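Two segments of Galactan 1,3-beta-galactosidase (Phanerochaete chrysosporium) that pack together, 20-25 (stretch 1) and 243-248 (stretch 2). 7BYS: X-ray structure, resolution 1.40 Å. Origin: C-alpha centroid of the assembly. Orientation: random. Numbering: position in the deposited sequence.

Stretch 1, residues 20-25: HGAGIL
Stretch 2, residues 243-248: NAFDLP

The two stretches lie 221 residues or more apart in sequence at their points of contact, yet they run nearly parallel: the N-to-C directions of strand 22-25 and strand 243-248 differ by 19°, and their axes approach to 5.6 Å. The closest backbone approach, Ala22 O to Ala244 O at 3.3 Å, brings together two acceptors. With no hydrogen bond across them, the stretches meet through van der Waals packing of side chains against side chains and backbone; together they bury 276 Å². In register, Gly21 CA lies 5.2 Å from Ala244 CA.

Stretch 1 enters extended at His20 (phi/psi -76/155) and turns a corner at Gly21, whose 66/44 has the positive phi that favours glycine. The chain then extends again through Ala22 (-49/140), Gly23 (-126/130), Ile24 (-108/142) and Leu25 (-134/137). Stretch 2 is a strand throughout, with Asn243 at -52/143, an irregular Ala244 at -131/-47, then Phe245 (-157/143), Asp246 (-124/104), Leu247 (-97/131) and Pro248 (-64/146, C-gamma endo).

Ala244 points its CB toward stretch 1, 4.2 Å from both Gly21 C and Ala22 CB. The CB of Ala22 leaves its backbone sideways and also sits 4.3 Å from Phe245 CB, so this end is packed by short aliphatic groups.

Phe245 and Ile24 share the centre almost equally. Chi1 at -158° (t) carries the Phe245 ring along stretch 1: CD1 reaches Gly23 CA at 3.8 Å and CZ reaches Ile24 O at 3.5 Å. Chi2 at 85°, near the perpendicular setting usual for aromatic rings, leaves one face to Ile24 N and CB.

Ile24 points toward stretch 2. Its CB stands 4.1 Å from the Phe245 ring centroid, 27° off the normal, a CH-pi contact. Chi1 at -52° (m) sets CG1 3.7 Å from Phe245 CD2 and CG2 3.8 Å from Leu247 CD1; chi2 is -67° (m). Leu247, t/p at -172° and 75°, thus extends the apolar contact beyond the ring, held by dispersion and exclusion of water.

The remaining side chains take no part in the interface. His20 (chi1 -45°, m; chi2 -86°) and Leu25 (164°, t; 74°, p) point away. Within stretch 2, Asn243 (chi1 -167°, t; chi2 49°) and Asp246 (chi1 -50°, m; chi2 -61°) pair their polar ends: Asn243 ND2 donates to Asp246 OD2 at 3.1 Å with an N-H...O angle of 156°.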

ATOM      1  N   HIS A  20      -1.365   0.213  -8.795  1.00  8.48           N
ATOM      2  CA  HIS A  20      -0.460   0.835  -7.836  1.00  7.93           C
ATOM      3  C   HIS A  20      -0.722   2.336  -7.752  1.00  8.89           C
ATOM      4  O   HIS A  20      -1.245   2.946  -8.684  1.00  9.09           O
ATOM      5  CB  HIS A  20       0.972   0.517  -8.259  1.00  9.39           C
ATOM      6  CG  HIS A  20       1.161  -0.923  -8.644  1.00  9.96           C
ATOM      7  ND1 HIS A  20       1.445  -1.905  -7.720  1.00 11.56           N
ATOM      8  CD2 HIS A  20       1.061  -1.549  -9.842  1.00  9.68           C
ATOM      9  CE1 HIS A  20       1.530  -3.074  -8.331  1.00  8.59           C
ATOM     10  NE2 HIS A  20       1.311  -2.887  -9.622  1.00 10.09           N
ATOM     11  N   GLY A  21      -0.372   2.930  -6.617  1.00  7.00           N
ATOM     12  CA  GLY A  21      -0.681   4.343  -6.439  1.00  8.03           C
ATOM     13  C   GLY A  21      -2.175   4.607  -6.366  1.00  8.49           C
ATOM     14  O   GLY A  21      -2.663   5.582  -6.967  1.00  9.80           O
ATOM     15  N   ALA A  22      -2.900   3.780  -5.605  1.00  6.80           N
ATOM     16  CA  ALA A  22      -4.363   3.687  -5.632  1.00  8.03           C
ATOM     17  C   ALA A  22      -5.060   5.036  -5.535  1.00  8.77           C
ATOM     18  O   ALA A  22      -4.692   5.893  -4.727  1.00  9.08           O
ATOM     19  CB  ALA A  22      -4.823   2.861  -4.430  1.00  9.77           C
ATOM     20  N   GLY A  23      -6.126   5.175  -6.314  1.00  8.00           N
ATOM     21  CA  GLY A  23      -7.164   6.156  -6.069  1.00  8.61           C
ATOM     22  C   GLY A  23      -8.503   5.446  -6.012  1.00  9.38           C
ATOM     23  O   GLY A  23      -8.821   4.634  -6.895  1.00 10.13           O
ATOM     24  N   ILE A  24      -9.297   5.701  -4.972  1.00  9.04           N
ATOM     25  CA  ILE A  24     -10.598   5.060  -4.797  1.00  7.98           C
ATOM     26  C   ILE A  24     -11.696   6.080  -5.059  1.00  7.36           C
ATOM     27  O   ILE A  24     -11.574   7.253  -4.686  1.00  9.64           O
ATOM     28  CB  ILE A  24     -10.756   4.442  -3.393  1.00  8.13           C
ATOM     29  CG1 ILE A  24      -9.570   3.535  -3.068  1.00  9.11           C
ATOM     30  CG2 ILE A  24     -12.069   3.663  -3.308  1.00 10.47           C
ATOM     31  CD1 ILE A  24      -9.471   2.273  -3.932  1.00 10.30           C
ATOM     32  N   LEU A  25     -12.774   5.625  -5.694  1.00  9.56           N
ATOM     33  CA  LEU A  25     -13.972   6.418  -5.946  1.00 11.06           C
ATOM     34  C   LEU A  25     -15.172   5.568  -5.568  1.00 11.84           C
ATOM     35  O   LEU A  25     -15.223   4.379  -5.888  1.00 10.80           O
ATOM     36  CB  LEU A  25     -14.064   6.786  -7.447  1.00 11.83           C
ATOM     37  CG  LEU A  25     -15.406   7.284  -8.010  1.00 11.45           C
ATOM     38  CD1 LEU A  25     -15.708   8.708  -7.583  1.00 13.30           C
ATOM     39  CD2 LEU A  25     -15.420   7.169  -9.532  1.00 13.87           C
ATOM     40  N   ASN A 243       2.166   5.399   1.747  1.00  8.05           N
ATOM     41  CA  ASN A 243       0.764   5.775   1.608  1.00  6.70           C
ATOM     42  C   ASN A 243       0.371   5.926   0.144  1.00  6.82           C
ATOM     43  O   ASN A 243       1.145   6.422  -0.681  1.00  7.65           O
ATOM     44  CB  ASN A 243       0.539   7.107   2.319  1.00  7.10           C
ATOM     45  CG  ASN A 243      -0.924   7.418   2.501  1.00  6.80           C
ATOM     46  OD1 ASN A 243      -1.687   6.581   2.971  1.00  8.81           O
ATOM     47  ND2 ASN A 243      -1.327   8.627   2.146  1.00  7.38           N
ATOM     48  N   ALA A 244      -0.866   5.514  -0.160  1.00  7.65           N
ATOM     49  CA  ALA A 244      -1.455   5.694  -1.489  1.00  7.65           C
ATOM     50  C   ALA A 244      -2.848   6.311  -1.389  1.00  8.48           C
ATOM     51  O   ALA A 244      -3.162   7.274  -2.104  1.00  7.59           O
ATOM     52  CB  ALA A 244      -1.539   4.377  -2.259  1.00  8.44           C
ATOM     53  N   PHE A 245      -3.690   5.793  -0.493  1.00  7.33           N
ATOM     54  CA  PHE A 245      -5.054   6.291  -0.370  1.00  7.02           C
ATOM     55  C   PHE A 245      -5.566   5.970   1.021  1.00  8.08           C
ATOM     56  O   PHE A 245      -5.271   4.898   1.564  1.00  8.10           O
ATOM     57  CB  PHE A 245      -6.000   5.686  -1.424  1.00  7.97           C
ATOM     58  CG  PHE A 245      -7.225   6.528  -1.668  1.00  7.55           C
ATOM     59  CD1 PHE A 245      -7.192   7.594  -2.566  1.00  8.04           C
ATOM     60  CD2 PHE A 245      -8.396   6.286  -0.958  1.00  6.92           C
ATOM     61  CE1 PHE A 245      -8.314   8.392  -2.766  1.00  7.56           C
ATOM     62  CE2 PHE A 245      -9.518   7.082  -1.154  1.00  9.82           C
ATOM     63  CZ  PHE A 245      -9.475   8.128  -2.056  1.00  8.69           C
ATOM     64  N   ASP A 246      -6.351   6.882   1.583  1.00  7.30           N
ATOM     65  CA  ASP A 246      -6.855   6.737   2.946  1.00  7.31           C
ATOM     66  C   ASP A 246      -8.373   6.820   2.866  1.00  9.59           C
ATOM     67  O   ASP A 246      -8.932   7.902   2.659  1.00  9.91           O
ATOM     68  CB  ASP A 246      -6.226   7.809   3.817  1.00  8.65           C
ATOM     69  CG  ASP A 246      -4.738   7.845   3.638  1.00  8.00           C
ATOM     70  OD1 ASP A 246      -4.102   6.796   3.941  1.00  7.66           O
ATOM     71  OD2 ASP A 246      -4.219   8.860   3.130  1.00  8.63           O
ATOM     72  N   LEU A 247      -9.033   5.660   2.974  1.00  8.07           N
ATOM     73  CA  LEU A 247     -10.466   5.557   2.705  1.00  8.83           C
ATOM     74  C   LEU A 247     -11.243   5.632   4.008  1.00  8.49           C
ATOM     75  O   LEU A 247     -10.910   4.912   4.954  1.00 10.49           O
ATOM     76  CB  LEU A 247     -10.755   4.221   2.025  1.00  8.77           C
ATOM     77  CG  LEU A 247     -12.193   4.091   1.526  1.00  7.62           C
ATOM     78  CD1 LEU A 247     -12.411   4.922   0.279  1.00 10.56           C
ATOM     79  CD2 LEU A 247     -12.525   2.622   1.248  1.00 11.88           C
ATOM     80  N   PRO A 248     -12.283   6.455   4.124  1.00  9.16           N
ATOM     81  CA  PRO A 248     -13.086   6.430   5.355  1.00  9.95           C
ATOM     82  C   PRO A 248     -13.783   5.087   5.530  1.00 10.25           C
ATOM     83  O   PRO A 248     -14.158   4.427   4.563  1.00 12.42           O
ATOM     84  CB  PRO A 248     -14.101   7.566   5.155  1.00 12.72           C
ATOM     85  CG  PRO A 248     -14.043   7.925   3.734  1.00 12.56           C
ATOM     86  CD  PRO A 248     -12.733   7.475   3.163  1.00 10.43           C
TER